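Long-range contacts in long form salivary protein D7L (Phlebotomus duboscqi, PDB 6MT7), which binds and sequesters cysteinyl leukotrienes and a thromboxane A2 analogue, impairing the host's platelet aggregation and modulating blood feeding by female sand flies: residues A[60-65]-A[87-92]; A[45-50]-A[92-97]; A[69-74]-A[114-119]; A[9-14]-A[51-56]. All blocks are in the same frame, centred on the assembly; numbering follows the deposited sequence.

Contact 1: A[60-65]-A[87-92]; sequences NKSLRV and SGPTDG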
# COMPACT_ATOMS: atom_id res chain seq x y z
N ASN A 60 2.42 18.45 -2.82
CA ASN A 60 2.51 19.16 -4.10
C ASN A 60 1.61 18.55 -5.18
O ASN A 60 1.65 19.01 -6.33
CB ASN A 60 3.98 19.25 -4.57
CG ASN A 60 4.55 17.93 -5.06
OD1 ASN A 60 3.86 16.92 -5.08
ND2 ASN A 60 5.83 17.94 -5.45
N LYS A 61 0.80 17.54 -4.83
CA LYS A 61 -0.17 16.92 -5.74
C LYS A 61 0.49 16.39 -7.00
O LYS A 61 -0.08 16.46 -8.09
CB LYS A 61 -1.30 17.88 -6.09
CG LYS A 61 -2.16 18.29 -4.91
CD LYS A 61 -3.32 19.16 -5.36
CE LYS A 61 -4.16 19.61 -4.17
NZ LYS A 61 -5.55 19.95 -4.59
N SER A 62 1.70 15.85 -6.85
CA SER A 62 2.49 15.37 -7.98
C SER A 62 2.99 13.97 -7.71
O SER A 62 3.15 13.56 -6.55
CB SER A 62 3.69 16.28 -8.25
OG SER A 62 3.27 17.63 -8.37
N LEU A 63 3.23 13.22 -8.77
CA LEU A 63 3.87 11.92 -8.62
C LEU A 63 5.33 12.09 -8.22
O LEU A 63 6.01 13.04 -8.62
CB LEU A 63 3.78 11.12 -9.91
CG LEU A 63 2.35 10.72 -10.26
CD1 LEU A 63 2.37 10.09 -11.62
CD2 LEU A 63 1.79 9.75 -9.21
N ARG A 64 5.81 11.14 -7.41
CA ARG A 64 7.20 11.07 -6.98
C ARG A 64 8.01 10.43 -8.10
O ARG A 64 8.40 9.26 -8.04
CB ARG A 64 7.33 10.30 -5.67
CG ARG A 64 6.57 10.94 -4.51
CD ARG A 64 7.03 10.35 -3.18
NE ARG A 64 6.24 10.88 -2.06
CZ ARG A 64 6.48 12.04 -1.46
NH1 ARG A 64 7.48 12.80 -1.88
NH2 ARG A 64 5.71 12.44 -0.45
N VAL A 65 8.25 11.22 -9.14
CA VAL A 65 8.95 10.73 -10.32
C VAL A 65 10.34 10.22 -9.96
O VAL A 65 10.81 9.22 -10.51
CB VAL A 65 8.99 11.84 -11.39
CG1 VAL A 65 9.92 11.49 -12.53
CG2 VAL A 65 7.57 12.07 -11.91
N SER A 87 4.91 13.76 -15.08
CA SER A 87 5.55 14.67 -14.14
C SER A 87 4.78 15.98 -14.03
O SER A 87 4.06 16.40 -14.94
CB SER A 87 7.00 14.96 -14.55
OG SER A 87 7.69 13.78 -14.93
N GLY A 88 4.93 16.63 -12.88
CA GLY A 88 4.34 17.92 -12.66
C GLY A 88 3.04 17.86 -11.88
O GLY A 88 2.44 16.79 -11.69
N PRO A 89 2.55 19.02 -11.44
CA PRO A 89 1.39 19.03 -10.54
C PRO A 89 0.11 18.59 -11.24
O PRO A 89 -0.13 18.91 -12.41
CB PRO A 89 1.31 20.49 -10.08
CG PRO A 89 1.96 21.26 -11.19
CD PRO A 89 3.07 20.37 -11.69
N THR A 90 -0.70 17.83 -10.52
CA THR A 90 -2.06 17.54 -10.94
C THR A 90 -3.01 18.47 -10.19
O THR A 90 -2.62 19.20 -9.28
CB THR A 90 -2.44 16.08 -10.66
OG1 THR A 90 -2.74 15.91 -9.27
CG2 THR A 90 -1.32 15.14 -11.05
N ASP A 91 -4.28 18.44 -10.59
CA ASP A 91 -5.29 19.18 -9.85
C ASP A 91 -5.89 18.37 -8.71
O ASP A 91 -6.88 18.79 -8.13
CB ASP A 91 -6.39 19.68 -10.80
CG ASP A 91 -7.18 18.55 -11.45
OD1 ASP A 91 -7.08 17.40 -10.99
OD2 ASP A 91 -7.91 18.84 -12.43
N GLY A 92 -5.31 17.21 -8.40
CA GLY A 92 -5.74 16.41 -7.27
C GLY A 92 -6.84 15.40 -7.56
O GLY A 92 -7.04 14.49 -6.75
O HOH W 1 2.74 14.27 -11.43
O HOH W 2 6.21 15.30 -10.73
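Asn60 O packs on Pro89 CB at 4.0 Å and accepts a bond from Ser62 OG. The next residue, Lys61, is where residues 60-65 and 87-92 are joined by direct hydrogen bonds. Its carbonyl oxygen is gripped twice: Thr90 N donates to Lys61 O at 2.9 Å and nearly straight (N-H...O 167°), and Thr90 OG1 donates to it at 3.0 Å, the two donors approaching from opposite faces of the carbonyl plane. Thr90 OG1 stands between its own backbone N and carbonyl carbon (chi1 78°), where it can also accept from Gly92 N at 3.0 Å and close an ST turn. The extended Lys61 side chain lies over residues 90-92, its methylenes on Thr90 O and Gly92 N. Ser62 turns OG against Pro89 CA at 3.2 Å, a packing contact, the hydroxyl being a donor to Asn60 O; the nearby Pro89 N carries no hydrogen. From Leu63 onward water takes over: one molecule accepts from Leu63 N and donates to Gly88 O at 2.6 Å, while a second donates to Leu63 O and accepts from Gly88 N at 2.8 Å. Val65 ends the contact with CG2 against Ser87 OG at 3.5 Å, an oxygen whose polar partner is Ile83 O. Strand 62-63 pairs with strand 56-57, and Lys61 and Ser62 both face Asn57 in a G1 beta bulge; the loop between helices 83-86 and 94-106 thus borders a bulged two-stranded antiparallel hairpin at the protein surface.

Contact 2: A[45-50]-A[92-97]; sequences YVKCVW and GTCKDI. With TRT (fragment of triton X-100), chain C.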
# COMPACT_ATOMS: atom_id res chain seq x y z
N TYR A 45 -9.26 4.15 -8.63
CA TYR A 45 -8.41 3.00 -8.31
C TYR A 45 -6.94 3.30 -8.62
O TYR A 45 -6.04 2.97 -7.83
CB TYR A 45 -8.90 1.78 -9.09
CG TYR A 45 -7.98 0.59 -9.04
CD1 TYR A 45 -7.75 -0.08 -7.84
CD2 TYR A 45 -7.37 0.12 -10.20
CE1 TYR A 45 -6.90 -1.18 -7.79
CE2 TYR A 45 -6.51 -0.98 -10.15
CZ TYR A 45 -6.29 -1.63 -8.95
OH TYR A 45 -5.45 -2.72 -8.92
N VAL A 46 -6.69 3.95 -9.76
CA VAL A 46 -5.32 4.27 -10.17
C VAL A 46 -4.70 5.28 -9.21
O VAL A 46 -3.56 5.11 -8.76
CB VAL A 46 -5.32 4.78 -11.63
CG1 VAL A 46 -4.01 5.51 -11.96
CG2 VAL A 46 -5.55 3.59 -12.60
N LYS A 47 -5.44 6.34 -8.86
CA LYS A 47 -4.94 7.28 -7.86
C LYS A 47 -4.62 6.57 -6.55
O LYS A 47 -3.58 6.82 -5.93
CB LYS A 47 -5.95 8.39 -7.61
CG LYS A 47 -5.47 9.37 -6.57
CD LYS A 47 -6.45 10.51 -6.36
CE LYS A 47 -5.91 11.50 -5.32
NZ LYS A 47 -6.96 12.50 -4.93
N CYS A 48 -5.53 5.70 -6.10
CA CYS A 48 -5.33 4.96 -4.86
C CYS A 48 -4.03 4.17 -4.89
O CYS A 48 -3.29 4.16 -3.90
CB CYS A 48 -6.52 4.02 -4.61
SG CYS A 48 -6.46 2.96 -3.11
N VAL A 49 -3.75 3.49 -6.01
CA VAL A 49 -2.56 2.65 -6.06
C VAL A 49 -1.30 3.51 -6.04
O VAL A 49 -0.34 3.20 -5.32
CB VAL A 49 -2.59 1.72 -7.28
CG1 VAL A 49 -1.27 0.97 -7.41
CG2 VAL A 49 -3.75 0.72 -7.17
N TRP A 50 -1.27 4.59 -6.82
CA TRP A 50 -0.12 5.50 -6.75
C TRP A 50 0.11 5.96 -5.31
O TRP A 50 1.25 5.96 -4.82
CB TRP A 50 -0.32 6.73 -7.64
CG TRP A 50 -0.11 6.56 -9.10
CD1 TRP A 50 -1.04 6.79 -10.08
CD2 TRP A 50 1.10 6.19 -9.78
NE1 TRP A 50 -0.48 6.57 -11.32
CE2 TRP A 50 0.83 6.21 -11.16
CE3 TRP A 50 2.39 5.86 -9.35
CZ2 TRP A 50 1.80 5.89 -12.12
CZ3 TRP A 50 3.35 5.53 -10.30
CH2 TRP A 50 3.05 5.56 -11.67
N GLY A 92 -5.31 17.21 -8.40
CA GLY A 92 -5.74 16.41 -7.27
C GLY A 92 -6.84 15.40 -7.56
O GLY A 92 -7.04 14.49 -6.75
N THR A 93 -7.56 15.54 -8.67
CA THR A 93 -8.64 14.61 -8.99
C THR A 93 -8.08 13.27 -9.43
O THR A 93 -6.94 13.15 -9.88
CB THR A 93 -9.55 15.16 -10.10
OG1 THR A 93 -8.80 15.32 -11.31
CG2 THR A 93 -10.14 16.51 -9.70
N CYS A 94 -8.92 12.24 -9.30
CA CYS A 94 -8.56 10.94 -9.87
C CYS A 94 -8.44 11.04 -11.38
O CYS A 94 -7.57 10.40 -11.99
CB CYS A 94 -9.60 9.88 -9.53
SG CYS A 94 -10.13 9.73 -7.80
N LYS A 95 -9.33 11.80 -12.02
CA LYS A 95 -9.31 11.91 -13.47
C LYS A 95 -7.98 12.47 -13.97
O LYS A 95 -7.41 11.96 -14.94
CB LYS A 95 -10.48 12.78 -13.94
CG LYS A 95 -10.39 13.22 -15.38
CD LYS A 95 -10.93 12.17 -16.32
CE LYS A 95 -11.49 12.82 -17.59
NZ LYS A 95 -10.40 13.45 -18.41
N ASP A 96 -7.46 13.52 -13.31
CA ASP A 96 -6.22 14.12 -13.78
C ASP A 96 -5.04 13.18 -13.58
O ASP A 96 -4.17 13.06 -14.45
CB ASP A 96 -5.97 15.44 -13.04
CG ASP A 96 -5.04 16.37 -13.80
OD1 ASP A 96 -5.04 16.35 -15.05
OD2 ASP A 96 -4.32 17.16 -13.14
N ILE A 97 -5.00 12.48 -12.44
CA ILE A 97 -3.89 11.57 -12.20
C ILE A 97 -3.94 10.40 -13.18
O ILE A 97 -2.91 9.97 -13.71
CB ILE A 97 -3.90 11.10 -10.74
CG1 ILE A 97 -3.52 12.28 -9.84
CG2 ILE A 97 -2.95 9.94 -10.54
CD1 ILE A 97 -3.87 12.08 -8.39
C25 TRT C . -6.53 -11.78 -6.89
O24 TRT C . -5.36 -10.99 -7.00
C23 TRT C . -5.41 -10.03 -8.06
C22 TRT C . -4.29 -9.03 -7.81
O21 TRT C . -4.11 -8.13 -8.91
C20 TRT C . -2.99 -7.29 -8.62
C19 TRT C . -2.66 -6.45 -9.84
O18 TRT C . -3.45 -5.27 -9.82
C17 TRT C . -4.03 -5.06 -11.09
C16 TRT C . -3.33 -3.91 -11.81
O15 TRT C . -3.83 -2.65 -11.35
C12 TRT C . -3.06 -1.52 -11.55
C13 TRT C . -2.14 -1.46 -12.59
C14 TRT C . -1.36 -0.32 -12.79
C11 TRT C . -3.19 -0.42 -10.70
C10 TRT C . -2.42 0.72 -10.90
C9 TRT C . -1.50 0.78 -11.94
C6 TRT C . -0.68 2.03 -12.11
C8 TRT C . -1.32 2.80 -13.27
C7 TRT C . -0.79 2.89 -10.86
C5 TRT C . 0.77 1.68 -12.51
C1 TRT C . 1.80 1.08 -11.51
C2 TRT C . 1.27 -0.00 -10.58
C4 TRT C . 2.91 0.46 -12.35
C3 TRT C . 2.48 2.13 -10.65
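Lys47 reaches across to Gly92 and Ile97 as a straight rod. Its CG is anti to the backbone N (chi1 179°) and the chain stays extended beyond it, delivering NZ to Gly92 O at 2.7 Å, nearly along the C=O axis (C=O...N 169°). On the way its methylenes run obliquely across Ile97, whose CD1 lies 3.6 Å from Lys47 CG, and pass near Cys94 SG, the sulphur that is tied to Cys44. The other branch of Ile97 serves Trp50: CG2 sits 3.7 Å from Trp50 CD1, the two side chains running antiparallel alongside one another. The indole also has Triton methyl groups over one face, with TRT C3 3.5 Å from Trp50 CZ3 and C7 above the plane toward the rim. Tyr45 points away from residues 92-97 and gives its hydroxyl to the ether oxygen TRT O15 at 2.9 Å. Gln19 bonds both that hydroxyl and the ligand, and Trp31 stacks on the Tyr45 ring. The contact thus pairs one ammonium-carbonyl bond with apolar packing, and helix 40-52 meets the ligand through apolar carbons and the Tyr45 hydroxyl, consistent with the thromboxane A2 role inferred for Tyr45 by similarity.

Contact 3: A[69-74]-A[114-119]; sequences MEQFNS and TAFYGI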
# COMPACT_ATOMS: atom_id res chain seq x y z
N MSE A 69 11.46 6.36 -10.89
CA MSE A 69 12.68 6.06 -11.62
C MSE A 69 13.57 5.13 -10.80
O MSE A 69 14.19 4.20 -11.33
CB MSE A 69 13.39 7.36 -11.97
CG MSE A 69 12.70 8.01 -13.13
SE MSE A 69 13.54 9.66 -13.70
CE MSE A 69 13.40 10.58 -12.01
N GLU A 70 13.61 5.37 -9.49
CA GLU A 70 14.37 4.50 -8.59
C GLU A 70 13.84 3.08 -8.62
O GLU A 70 14.63 2.11 -8.56
CB GLU A 70 14.34 5.06 -7.18
CG GLU A 70 15.04 4.18 -6.17
CD GLU A 70 15.10 4.79 -4.78
OE1 GLU A 70 14.65 5.96 -4.62
OE2 GLU A 70 15.60 4.11 -3.86
N GLN A 71 12.52 2.91 -8.70
CA GLN A 71 11.98 1.56 -8.80
C GLN A 71 12.52 0.85 -10.03
O GLN A 71 12.95 -0.30 -9.96
CB GLN A 71 10.45 1.58 -8.82
CG GLN A 71 9.84 0.18 -8.67
CD GLN A 71 9.81 -0.27 -7.21
OE1 GLN A 71 9.93 0.55 -6.30
NE2 GLN A 71 9.66 -1.56 -6.98
N PHE A 72 12.49 1.53 -11.18
CA PHE A 72 13.01 0.92 -12.40
C PHE A 72 14.49 0.60 -12.25
O PHE A 72 14.94 -0.52 -12.55
CB PHE A 72 12.78 1.84 -13.59
CG PHE A 72 11.40 1.80 -14.14
CD1 PHE A 72 11.08 0.93 -15.17
CD2 PHE A 72 10.42 2.63 -13.64
CE1 PHE A 72 9.79 0.90 -15.69
CE2 PHE A 72 9.13 2.59 -14.15
CZ PHE A 72 8.82 1.73 -15.17
N ASN A 73 15.28 1.57 -11.78
CA ASN A 73 16.71 1.35 -11.67
C ASN A 73 17.03 0.19 -10.72
O ASN A 73 17.90 -0.64 -11.02
CB ASN A 73 17.41 2.63 -11.20
CG ASN A 73 17.45 3.69 -12.29
OD1 ASN A 73 17.46 3.37 -13.48
ND2 ASN A 73 17.48 4.95 -11.88
N SER A 74 16.34 0.12 -9.59
CA SER A 74 16.65 -0.91 -8.61
C SER A 74 16.28 -2.30 -9.12
O SER A 74 16.90 -3.30 -8.72
CB SER A 74 15.94 -0.62 -7.29
OG SER A 74 14.54 -0.81 -7.44
N THR A 114 7.14 -5.86 -14.37
CA THR A 114 8.44 -6.32 -13.87
C THR A 114 8.91 -5.46 -12.70
O THR A 114 9.32 -5.98 -11.65
CB THR A 114 9.49 -6.28 -14.99
OG1 THR A 114 9.09 -7.14 -16.07
CG2 THR A 114 10.85 -6.74 -14.45
N ALA A 115 8.86 -4.14 -12.86
CA ALA A 115 9.39 -3.25 -11.83
C ALA A 115 8.59 -3.32 -10.53
O ALA A 115 9.16 -3.15 -9.45
CB ALA A 115 9.44 -1.82 -12.35
N PHE A 116 7.29 -3.59 -10.62
CA PHE A 116 6.43 -3.56 -9.45
C PHE A 116 5.93 -4.94 -9.06
O PHE A 116 4.91 -5.06 -8.38
CB PHE A 116 5.26 -2.60 -9.67
CG PHE A 116 5.69 -1.16 -9.64
CD1 PHE A 116 5.73 -0.46 -8.44
CD2 PHE A 116 6.12 -0.53 -10.80
CE1 PHE A 116 6.16 0.86 -8.41
CE2 PHE A 116 6.55 0.79 -10.77
CZ PHE A 116 6.56 1.48 -9.58
N TYR A 117 6.66 -5.99 -9.46
CA TYR A 117 6.39 -7.37 -9.05
C TYR A 117 4.97 -7.80 -9.41
O TYR A 117 4.33 -8.54 -8.66
CB TYR A 117 6.63 -7.56 -7.55
CG TYR A 117 8.05 -7.24 -7.11
CD1 TYR A 117 9.08 -8.15 -7.31
CD2 TYR A 117 8.35 -6.04 -6.50
CE1 TYR A 117 10.37 -7.86 -6.91
CE2 TYR A 117 9.64 -5.74 -6.10
CZ TYR A 117 10.64 -6.66 -6.29
OH TYR A 117 11.92 -6.35 -5.89
N GLY A 118 4.50 -7.36 -10.57
CA GLY A 118 3.17 -7.69 -11.04
C GLY A 118 3.13 -8.92 -11.92
O GLY A 118 2.17 -9.14 -12.66
N ILE A 119 4.18 -9.73 -11.84
CA ILE A 119 4.27 -11.01 -12.55
C ILE A 119 4.41 -12.09 -11.49
O ILE A 119 5.23 -11.97 -10.58
CB ILE A 119 5.45 -11.02 -13.53
CG1 ILE A 119 5.22 -9.99 -14.64
CG2 ILE A 119 5.65 -12.41 -14.12
CD1 ILE A 119 6.48 -9.49 -15.28
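Gln71 and Phe116 make the tight side of this contact. Gln71 CG is anti to the backbone N, and the bend at chi2 (81°) brings CD back toward the phenyl ring. Its CG makes a CH-pi contact 3.8 Å from the Phe116 ring centroid, nearest CZ at 3.6 Å, while the amide plane lies stacked within 15° of the ring. The same amide drives NE2 to Ala115 O, a 3.0 Å bond that is nearly straight (N-H...O 168°) and close to the amide plane; OE1 accepts from Arg6 N, so both ends of the buried carboxamide are satisfied and its rotation is fixed. Beside it Ala115 CB sits over the centre of one face of Phe72, though more loosely, 4.3 Å from CD1. Between the two segments the packing thins at Tyr117, partly exposed, whose CE2 comes only to 4.3 Å from Gln71 NE2 and whose ring meets Trp126 edge-to-face. Helix 109-115 ends just before Phe116. Phe116 also touches the bound Triton fragment and is part of the pocket wall of an odorant-binding-protein domain, with Gln71 as the second-shell residue behind its ring; Gly118, a probable leukotriene C4 site, follows.

Contact 4: A[9-14]-A[51-56]; sequences DQTFWA and LHLGLY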
# COMPACT_ATOMS: atom_id res chain seq x y z
N ASP A 9 5.81 -7.48 -1.36
CA ASP A 9 4.71 -7.45 -0.40
C ASP A 9 4.07 -6.06 -0.37
O ASP A 9 2.84 -5.93 -0.27
CB ASP A 9 5.21 -7.83 0.99
CG ASP A 9 4.14 -7.70 2.07
OD1 ASP A 9 3.19 -8.49 2.04
OD2 ASP A 9 4.26 -6.80 2.93
N GLN A 10 4.90 -5.03 -0.46
CA GLN A 10 4.39 -3.66 -0.38
C GLN A 10 3.61 -3.29 -1.64
O GLN A 10 2.63 -2.54 -1.56
CB GLN A 10 5.55 -2.70 -0.16
CG GLN A 10 6.18 -2.84 1.23
CD GLN A 10 7.51 -2.13 1.35
OE1 GLN A 10 8.25 -1.98 0.36
NE2 GLN A 10 7.83 -1.68 2.55
N THR A 11 4.04 -3.78 -2.80
CA THR A 11 3.27 -3.52 -4.01
C THR A 11 1.99 -4.33 -4.00
O THR A 11 0.92 -3.81 -4.33
CB THR A 11 4.09 -3.82 -5.27
OG1 THR A 11 4.44 -5.20 -5.30
CG2 THR A 11 5.37 -2.96 -5.30
N PHE A 12 2.07 -5.61 -3.60
CA PHE A 12 0.87 -6.44 -3.51
C PHE A 12 -0.17 -5.80 -2.59
O PHE A 12 -1.36 -5.73 -2.92
CB PHE A 12 1.26 -7.83 -3.00
CG PHE A 12 0.18 -8.86 -3.10
CD1 PHE A 12 -0.51 -9.06 -4.28
CD2 PHE A 12 -0.14 -9.64 -2.00
CE1 PHE A 12 -1.51 -10.03 -4.36
CE2 PHE A 12 -1.12 -10.61 -2.07
CZ PHE A 12 -1.81 -10.80 -3.25
N TRP A 13 0.28 -5.32 -1.41
CA TRP A 13 -0.65 -4.70 -0.48
C TRP A 13 -1.34 -3.49 -1.10
O TRP A 13 -2.54 -3.29 -0.92
CB TRP A 13 0.06 -4.29 0.82
CG TRP A 13 -0.86 -3.58 1.75
CD1 TRP A 13 -1.78 -4.14 2.60
CD2 TRP A 13 -1.00 -2.15 1.90
NE1 TRP A 13 -2.47 -3.15 3.26
CE2 TRP A 13 -2.01 -1.93 2.85
CE3 TRP A 13 -0.36 -1.06 1.31
CZ2 TRP A 13 -2.40 -0.65 3.23
CZ3 TRP A 13 -0.75 0.21 1.69
CH2 TRP A 13 -1.76 0.40 2.65
N ALA A 14 -0.59 -2.68 -1.85
CA ALA A 14 -1.19 -1.50 -2.48
C ALA A 14 -2.26 -1.89 -3.49
O ALA A 14 -3.37 -1.34 -3.48
CB ALA A 14 -0.10 -0.65 -3.15
N LEU A 51 -0.97 6.32 -4.62
CA LEU A 51 -0.86 6.79 -3.24
C LEU A 51 -0.37 5.67 -2.33
O LEU A 51 0.54 5.88 -1.51
CB LEU A 51 -2.22 7.30 -2.76
CG LEU A 51 -2.38 7.67 -1.28
CD1 LEU A 51 -1.54 8.88 -0.93
CD2 LEU A 51 -3.87 7.93 -0.96
N HIS A 52 -0.96 4.48 -2.45
CA HIS A 52 -0.63 3.40 -1.52
C HIS A 52 0.72 2.76 -1.81
O HIS A 52 1.24 2.05 -0.94
CB HIS A 52 -1.76 2.36 -1.54
CG HIS A 52 -2.96 2.80 -0.76
ND1 HIS A 52 -3.75 3.85 -1.16
CD2 HIS A 52 -3.48 2.35 0.41
CE1 HIS A 52 -4.72 4.03 -0.28
NE2 HIS A 52 -4.58 3.13 0.68
N LEU A 53 1.29 3.00 -2.99
CA LEU A 53 2.67 2.62 -3.27
C LEU A 53 3.68 3.60 -2.68
O LEU A 53 4.88 3.32 -2.72
CB LEU A 53 2.91 2.53 -4.78
CG LEU A 53 2.28 1.34 -5.51
CD1 LEU A 53 2.34 1.53 -7.01
CD2 LEU A 53 2.98 0.04 -5.10
N GLY A 54 3.23 4.74 -2.17
CA GLY A 54 4.15 5.77 -1.71
C GLY A 54 4.68 6.66 -2.81
O GLY A 54 5.71 7.32 -2.62
N LEU A 55 3.98 6.74 -3.94
CA LEU A 55 4.50 7.43 -5.11
C LEU A 55 3.68 8.67 -5.48
O LEU A 55 3.88 9.23 -6.56
CB LEU A 55 4.56 6.46 -6.29
CG LEU A 55 5.52 5.30 -6.00
CD1 LEU A 55 5.45 4.29 -7.13
CD2 LEU A 55 6.95 5.85 -5.83
N TYR A 56 2.78 9.11 -4.61
CA TYR A 56 2.01 10.33 -4.84
C TYR A 56 2.28 11.29 -3.69
O TYR A 56 2.04 10.96 -2.52
CB TYR A 56 0.51 10.04 -4.96
CG TYR A 56 -0.33 11.28 -5.21
CD1 TYR A 56 -0.21 12.00 -6.39
CD2 TYR A 56 -1.26 11.71 -4.27
CE1 TYR A 56 -0.98 13.14 -6.63
CE2 TYR A 56 -2.05 12.84 -4.51
CZ TYR A 56 -1.90 13.55 -5.68
OH TYR A 56 -2.69 14.66 -5.91
O HOH W 3 3.17 0.08 -0.64
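A helix-helix packing at the heart of the protein brings helix 8-21 against the C-terminal end of helix 40-52, where Ala14 meets His52 and Leu53. Ala14 CB touches both, 3.7 Å from His52 O and from Leu53 CD2. The same Leu53 methyl continues to Thr11, 3.8 Å from its CG2, the two side chains crossing at a slant; Thr11 turns its hydroxyl to Phe116 O instead. Leu53 also touches the bound Triton fragment, so the leucine packs on helix 8-21 and lines the ligand pocket at once. On the other flank Trp13, its CG anti to the backbone N (chi1 176°), extends the six-membered ring to the imidazole edge, with CH2 3.4 Å from His52 CD2. The ring planes are inclined at 40°, while His52 O lies in the indole plane at its rim. His52 ND1 is bonded to Cys48 O one turn back, which fixes the imidazole's rotation. No direct hydrogen bond joins the segments, but one water donates to both Gln10 O and His52 O, each at 2.8 Å. After His52 the chain turns through Gly54 in a Schellman motif and enters strand 56-57. Around this junction Arg166 and Tyr231 pack on Trp13, Phe177 meets His52 edge-to-face, and Leu55 reaches helix 65-74.

The centre of contact 4 lies about 3 Å from that of the chain, those of the other three 14 to 18 Å out. Contacts 2 and 4 both use helix 40-52, their centres about 13 Å apart, and the chain leaving that helix runs through strand 56-57 to strand 62-63 of contact 1. Contact 1, about 10 Å from contact 2, shares Gly92 with it and lies within the span of chain between that contact's segments. Contact 3 follows contact 4 in series and touches it through Phe116 and Thr11, but crosses contacts 1 and 2 in chain order. Contacts 2, 3 and 4 each contribute pocket residues, so helices distant in sequence together enclose the ligand, with contact 1 at the surface.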